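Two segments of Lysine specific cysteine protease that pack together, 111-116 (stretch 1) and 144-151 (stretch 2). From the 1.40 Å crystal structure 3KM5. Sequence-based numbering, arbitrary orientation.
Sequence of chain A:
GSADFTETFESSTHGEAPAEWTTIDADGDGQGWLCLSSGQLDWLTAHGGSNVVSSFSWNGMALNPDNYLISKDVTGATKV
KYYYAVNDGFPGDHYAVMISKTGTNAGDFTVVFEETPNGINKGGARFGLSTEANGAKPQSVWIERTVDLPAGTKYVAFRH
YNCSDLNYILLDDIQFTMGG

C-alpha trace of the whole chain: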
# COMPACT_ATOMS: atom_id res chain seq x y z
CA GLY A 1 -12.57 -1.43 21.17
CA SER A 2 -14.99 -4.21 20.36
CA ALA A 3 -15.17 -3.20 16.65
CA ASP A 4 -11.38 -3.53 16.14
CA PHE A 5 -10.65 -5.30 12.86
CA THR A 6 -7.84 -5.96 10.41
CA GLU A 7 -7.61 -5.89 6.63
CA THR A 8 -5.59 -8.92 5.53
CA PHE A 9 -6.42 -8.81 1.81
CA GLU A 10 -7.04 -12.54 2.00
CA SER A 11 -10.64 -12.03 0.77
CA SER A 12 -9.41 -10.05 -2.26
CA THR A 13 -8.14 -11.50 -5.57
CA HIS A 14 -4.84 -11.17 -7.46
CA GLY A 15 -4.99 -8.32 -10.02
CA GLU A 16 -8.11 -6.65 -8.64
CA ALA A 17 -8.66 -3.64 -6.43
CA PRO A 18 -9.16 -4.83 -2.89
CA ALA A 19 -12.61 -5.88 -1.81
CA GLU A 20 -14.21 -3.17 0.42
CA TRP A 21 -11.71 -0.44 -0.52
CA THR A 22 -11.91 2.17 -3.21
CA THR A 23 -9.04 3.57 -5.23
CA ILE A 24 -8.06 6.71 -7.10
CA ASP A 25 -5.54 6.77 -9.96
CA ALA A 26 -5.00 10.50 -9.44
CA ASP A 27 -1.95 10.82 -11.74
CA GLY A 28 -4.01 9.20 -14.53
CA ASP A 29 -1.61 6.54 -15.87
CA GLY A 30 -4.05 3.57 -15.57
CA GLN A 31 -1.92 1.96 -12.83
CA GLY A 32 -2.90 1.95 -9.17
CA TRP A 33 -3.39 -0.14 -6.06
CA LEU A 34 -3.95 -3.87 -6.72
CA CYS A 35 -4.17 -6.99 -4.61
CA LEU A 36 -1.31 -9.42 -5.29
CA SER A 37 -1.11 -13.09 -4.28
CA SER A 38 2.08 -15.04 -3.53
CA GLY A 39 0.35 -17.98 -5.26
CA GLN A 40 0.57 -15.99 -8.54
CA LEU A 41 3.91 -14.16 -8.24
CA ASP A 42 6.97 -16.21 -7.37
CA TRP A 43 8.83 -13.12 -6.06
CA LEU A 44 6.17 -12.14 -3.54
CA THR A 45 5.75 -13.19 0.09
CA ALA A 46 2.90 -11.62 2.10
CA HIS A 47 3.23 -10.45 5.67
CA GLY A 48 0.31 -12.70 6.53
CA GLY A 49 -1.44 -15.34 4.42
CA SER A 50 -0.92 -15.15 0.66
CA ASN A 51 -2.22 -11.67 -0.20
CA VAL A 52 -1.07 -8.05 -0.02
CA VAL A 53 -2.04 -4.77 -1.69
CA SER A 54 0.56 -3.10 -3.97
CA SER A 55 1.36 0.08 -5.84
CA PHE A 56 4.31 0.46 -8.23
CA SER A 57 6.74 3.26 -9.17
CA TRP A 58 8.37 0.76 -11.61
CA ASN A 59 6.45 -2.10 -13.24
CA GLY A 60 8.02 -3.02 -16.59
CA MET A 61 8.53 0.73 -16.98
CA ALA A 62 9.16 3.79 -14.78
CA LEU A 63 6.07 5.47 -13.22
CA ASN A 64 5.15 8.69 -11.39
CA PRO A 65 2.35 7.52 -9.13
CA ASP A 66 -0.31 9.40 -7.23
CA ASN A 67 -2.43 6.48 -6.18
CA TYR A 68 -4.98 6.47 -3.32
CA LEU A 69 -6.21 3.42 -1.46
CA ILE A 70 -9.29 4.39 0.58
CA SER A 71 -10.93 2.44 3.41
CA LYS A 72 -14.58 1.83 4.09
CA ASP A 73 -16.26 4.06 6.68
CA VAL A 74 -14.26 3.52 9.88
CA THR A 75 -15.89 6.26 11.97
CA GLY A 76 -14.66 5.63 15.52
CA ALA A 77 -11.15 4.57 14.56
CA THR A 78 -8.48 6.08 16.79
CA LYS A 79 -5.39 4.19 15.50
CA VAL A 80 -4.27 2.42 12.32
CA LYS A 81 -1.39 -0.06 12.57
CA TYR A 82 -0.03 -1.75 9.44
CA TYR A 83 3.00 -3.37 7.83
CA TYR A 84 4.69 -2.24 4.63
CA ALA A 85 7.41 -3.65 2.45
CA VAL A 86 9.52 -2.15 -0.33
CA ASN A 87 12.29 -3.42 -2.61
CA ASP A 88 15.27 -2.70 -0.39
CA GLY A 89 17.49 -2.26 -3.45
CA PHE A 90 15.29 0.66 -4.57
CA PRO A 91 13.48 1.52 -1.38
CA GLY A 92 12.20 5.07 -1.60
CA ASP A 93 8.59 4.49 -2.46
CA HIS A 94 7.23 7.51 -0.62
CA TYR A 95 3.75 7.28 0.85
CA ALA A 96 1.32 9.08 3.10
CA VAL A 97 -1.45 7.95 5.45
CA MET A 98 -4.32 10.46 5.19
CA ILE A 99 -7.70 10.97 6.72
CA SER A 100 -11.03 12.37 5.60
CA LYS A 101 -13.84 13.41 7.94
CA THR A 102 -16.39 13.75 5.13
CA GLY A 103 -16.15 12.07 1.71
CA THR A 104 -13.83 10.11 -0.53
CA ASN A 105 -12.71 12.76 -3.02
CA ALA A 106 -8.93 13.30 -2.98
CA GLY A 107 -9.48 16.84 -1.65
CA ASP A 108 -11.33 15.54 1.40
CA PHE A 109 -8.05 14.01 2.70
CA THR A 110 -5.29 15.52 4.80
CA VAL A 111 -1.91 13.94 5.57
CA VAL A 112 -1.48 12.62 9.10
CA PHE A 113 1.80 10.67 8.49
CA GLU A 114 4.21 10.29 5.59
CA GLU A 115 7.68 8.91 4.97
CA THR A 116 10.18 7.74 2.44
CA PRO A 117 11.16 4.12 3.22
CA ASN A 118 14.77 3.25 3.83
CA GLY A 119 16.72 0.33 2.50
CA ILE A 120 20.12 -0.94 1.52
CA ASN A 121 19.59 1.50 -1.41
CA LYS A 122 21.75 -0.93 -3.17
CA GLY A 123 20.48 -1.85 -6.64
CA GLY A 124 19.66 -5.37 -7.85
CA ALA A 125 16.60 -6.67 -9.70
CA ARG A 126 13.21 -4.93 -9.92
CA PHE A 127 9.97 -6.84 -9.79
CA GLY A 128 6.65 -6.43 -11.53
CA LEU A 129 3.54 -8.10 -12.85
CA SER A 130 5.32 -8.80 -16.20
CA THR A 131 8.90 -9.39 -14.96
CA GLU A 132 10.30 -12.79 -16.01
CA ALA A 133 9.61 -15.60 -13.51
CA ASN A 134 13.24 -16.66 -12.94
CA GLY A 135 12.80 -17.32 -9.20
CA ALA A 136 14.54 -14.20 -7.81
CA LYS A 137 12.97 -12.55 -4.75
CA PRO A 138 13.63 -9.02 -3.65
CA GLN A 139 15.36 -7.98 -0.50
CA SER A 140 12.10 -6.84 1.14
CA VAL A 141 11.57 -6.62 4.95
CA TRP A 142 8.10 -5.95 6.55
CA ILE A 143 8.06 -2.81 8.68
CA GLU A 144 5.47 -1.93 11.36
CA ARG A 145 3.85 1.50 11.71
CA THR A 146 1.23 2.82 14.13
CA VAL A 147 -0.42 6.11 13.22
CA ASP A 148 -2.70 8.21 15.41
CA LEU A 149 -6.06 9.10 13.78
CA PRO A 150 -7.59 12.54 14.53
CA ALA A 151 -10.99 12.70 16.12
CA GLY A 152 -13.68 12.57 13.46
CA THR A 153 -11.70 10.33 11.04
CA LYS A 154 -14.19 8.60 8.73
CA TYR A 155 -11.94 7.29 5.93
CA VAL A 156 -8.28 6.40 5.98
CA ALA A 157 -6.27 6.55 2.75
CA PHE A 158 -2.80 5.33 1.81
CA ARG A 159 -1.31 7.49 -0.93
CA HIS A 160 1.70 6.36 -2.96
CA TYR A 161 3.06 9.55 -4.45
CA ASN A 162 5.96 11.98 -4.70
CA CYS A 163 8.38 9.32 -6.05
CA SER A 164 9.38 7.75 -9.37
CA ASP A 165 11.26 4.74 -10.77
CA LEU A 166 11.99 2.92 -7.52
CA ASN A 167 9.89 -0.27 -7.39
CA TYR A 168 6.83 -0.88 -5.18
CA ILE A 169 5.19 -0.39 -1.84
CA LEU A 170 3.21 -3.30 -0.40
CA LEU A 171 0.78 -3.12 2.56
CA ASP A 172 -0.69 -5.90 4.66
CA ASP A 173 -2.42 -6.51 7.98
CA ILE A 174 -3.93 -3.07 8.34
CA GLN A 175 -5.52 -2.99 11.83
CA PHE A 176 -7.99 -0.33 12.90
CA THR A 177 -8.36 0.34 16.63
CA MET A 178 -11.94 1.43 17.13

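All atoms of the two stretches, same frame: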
# COMPACT_ATOMS: atom_id res chain seq x y z
N VAL A 111 -3.01 14.83 5.17
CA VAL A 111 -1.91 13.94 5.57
C VAL A 111 -1.81 13.94 7.09
O VAL A 111 -1.83 15.02 7.72
CB VAL A 111 -0.55 14.43 4.99
CG1 VAL A 111 0.59 13.55 5.47
CG2 VAL A 111 -0.55 14.43 3.48
N VAL A 112 -1.75 12.76 7.69
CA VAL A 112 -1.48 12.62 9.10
C VAL A 112 -0.12 11.96 9.37
O VAL A 112 0.35 12.00 10.51
CB VAL A 112 -2.59 11.83 9.85
CG1 VAL A 112 -3.91 12.56 9.73
CG2 VAL A 112 -2.76 10.42 9.38
N PHE A 113 0.48 11.30 8.38
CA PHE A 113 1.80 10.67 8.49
C PHE A 113 2.34 10.48 7.09
O PHE A 113 1.58 10.11 6.22
CB PHE A 113 1.72 9.28 9.18
CG PHE A 113 2.99 8.49 9.05
CD1 PHE A 113 4.15 8.95 9.65
CD2 PHE A 113 3.06 7.35 8.25
CE1 PHE A 113 5.37 8.27 9.46
CE2 PHE A 113 4.25 6.65 8.11
CZ PHE A 113 5.39 7.11 8.71
N GLU A 114 3.63 10.72 6.86
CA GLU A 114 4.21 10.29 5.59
C GLU A 114 5.71 10.09 5.76
O GLU A 114 6.31 10.63 6.69
CB GLU A 114 3.85 11.20 4.41
CG GLU A 114 4.36 12.58 4.48
CD GLU A 114 3.92 13.48 3.30
OE1 GLU A 114 3.62 14.65 3.56
OE2 GLU A 114 3.91 13.04 2.12
N GLU A 115 6.29 9.26 4.89
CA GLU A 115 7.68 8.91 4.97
C GLU A 115 8.18 8.36 3.64
O GLU A 115 7.42 8.06 2.74
CB GLU A 115 7.96 7.90 6.08
CG GLU A 115 7.42 6.54 5.75
CD GLU A 115 7.75 5.48 6.80
OE1 GLU A 115 8.76 5.64 7.52
OE2 GLU A 115 6.97 4.53 6.96
N THR A 116 9.51 8.34 3.54
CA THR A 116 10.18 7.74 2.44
C THR A 116 10.93 6.54 3.02
O THR A 116 11.87 6.73 3.80
CB THR A 116 11.20 8.71 1.81
OG1 THR A 116 10.55 9.92 1.45
CG2 THR A 116 11.79 8.12 0.55
N GLU A 144 6.68 -2.31 10.64
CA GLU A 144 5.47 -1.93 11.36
C GLU A 144 5.38 -0.41 11.51
O GLU A 144 6.37 0.25 11.79
CB GLU A 144 5.44 -2.61 12.74
CG GLU A 144 4.12 -2.36 13.49
CD GLU A 144 3.99 -3.05 14.83
OE1 GLU A 144 4.92 -3.76 15.27
OE2 GLU A 144 2.93 -2.86 15.47
N ARG A 145 4.17 0.11 11.39
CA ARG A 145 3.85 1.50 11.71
C ARG A 145 2.56 1.59 12.46
O ARG A 145 1.68 0.79 12.20
CB ARG A 145 3.72 2.32 10.42
CG ARG A 145 5.02 2.49 9.64
CD ARG A 145 6.00 3.39 10.35
NE ARG A 145 7.29 3.54 9.65
CZ ARG A 145 8.43 2.97 10.00
NH1 ARG A 145 8.52 2.10 10.99
NH2 ARG A 145 9.53 3.22 9.31
N THR A 146 2.45 2.54 13.37
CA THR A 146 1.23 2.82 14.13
C THR A 146 1.01 4.33 14.07
O THR A 146 1.86 5.11 14.51
CB THR A 146 1.40 2.33 15.60
OG1 THR A 146 1.68 0.94 15.64
CG2 THR A 146 0.15 2.59 16.41
N VAL A 147 -0.14 4.72 13.52
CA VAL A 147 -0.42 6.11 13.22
C VAL A 147 -1.69 6.54 13.95
O VAL A 147 -2.72 5.88 13.88
CB VAL A 147 -0.60 6.29 11.71
CG1 VAL A 147 -1.06 7.71 11.36
CG2 VAL A 147 0.73 5.99 11.03
N ASP A 148 -1.59 7.64 14.67
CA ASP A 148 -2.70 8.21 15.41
C ASP A 148 -3.72 8.80 14.42
O ASP A 148 -3.34 9.47 13.48
CB ASP A 148 -2.22 9.36 16.32
CG ASP A 148 -1.25 8.95 17.40
OD1 ASP A 148 -1.08 7.75 17.69
OD2 ASP A 148 -0.69 9.89 18.01
N LEU A 149 -5.02 8.54 14.63
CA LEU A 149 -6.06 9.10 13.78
C LEU A 149 -6.82 10.22 14.51
O LEU A 149 -7.27 10.01 15.64
CB LEU A 149 -7.03 8.03 13.31
CG LEU A 149 -6.38 6.84 12.60
CD1 LEU A 149 -7.42 5.75 12.34
CD2 LEU A 149 -5.76 7.28 11.32
N PRO A 150 -6.89 11.42 13.90
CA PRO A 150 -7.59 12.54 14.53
C PRO A 150 -9.04 12.22 14.79
O PRO A 150 -9.65 11.41 14.09
CB PRO A 150 -7.49 13.65 13.49
CG PRO A 150 -6.36 13.28 12.60
CD PRO A 150 -6.25 11.80 12.64
N ALA A 151 -9.58 12.84 15.82
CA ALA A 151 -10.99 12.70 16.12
C ALA A 151 -11.82 13.09 14.90
O ALA A 151 -11.55 14.09 14.25
CB ALA A 151 -11.34 13.61 17.27

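Two strands need not share backbone hydrogen bonds to be firmly associated; side chains alone can do the work, provided that apolar groups meet apolar groups and any buried or half-buried charge finds its counterpart. Segments 111-116 and 144-151 of this lysine-specific cysteine protease offer a compact example. The axes of strand 113-115 and strand 144-148 come no closer than 9.1 Å and run at 145° to one another, roughly antiparallel but clearly splayed. At that spacing no backbone ladder links them, and the 303 Å² buried between the stretches, both sides summed, is the work of a few side chains.

Val111 lies out of reach, and the contact begins at Val112, where the chain turns a corner. Its CB points toward the second stretch, and with chi1 in the m well its two methyl groups find different partners. CG2 packs against CG1 of Val147 at 3.8 Å, while CG1 rests 3.8 Å from CD of Pro150. A branched, compact side chain suits this position because it can touch the strand and the loop that follows it at once. Proline is an apt partner, presenting a rigid hydrocarbon ring. Leu149, between these partners, behaves differently: its CB points away from stretch 1, and although the end of its side chain comes nearer, it makes no contact.

Phe113 carries the apolar patch onto the strand. Its CA lies 6.9 Å from the CA of Val147, and both residues direct their CB atoms toward the opposing stretch, so that CB of Phe113 meets CG1 of Val147 at 3.9 Å. Val147, buried in the structure as a whole, meets Val112 through CG1 and Phe113 through both methyls, its CG2 lying 3.9 Å from the ring atom CD2 of Phe113. The t rotamer of Phe113 carries the ring along the second strand toward Arg145, whose CD lies 4.1 Å from the ring atom CZ. The aliphatic part of the arginine thereby extends the hydrophobic contact, leaving its charged end free for another task.

Strand alternation explains what follows. Glu114 points its side chain out of reach, just as Thr146 does between Arg145 and Val147, and the next inward-facing residue is Glu115. Here packing gives way to electrostatics. The carboxylate meets the edge of the Arg145 guanidinium, near its plane, in a salt bridge with 2.9 Å between Glu115 OE2 and Arg145 NE. Arg145 NH2 donates a second hydrogen bond to Glu115 OE1 at 3.1 Å, and a weak one runs from Arg145 NE to the same OE1 at 3.3 Å. The remaining nitrogen is also engaged: Arg145 NH1 donates to the backbone O of its neighbour Glu144 at 2.9 Å, which helps to hold the guanidinium in place.

Thr116 is again beyond reach, and the contact ends. The general lesson is one of gradation: valine, proline and phenylalanine supply close apolar packing, and arginine bridges the two regimes, its methylene near an aromatic ring and its guanidinium paired with a carboxylate.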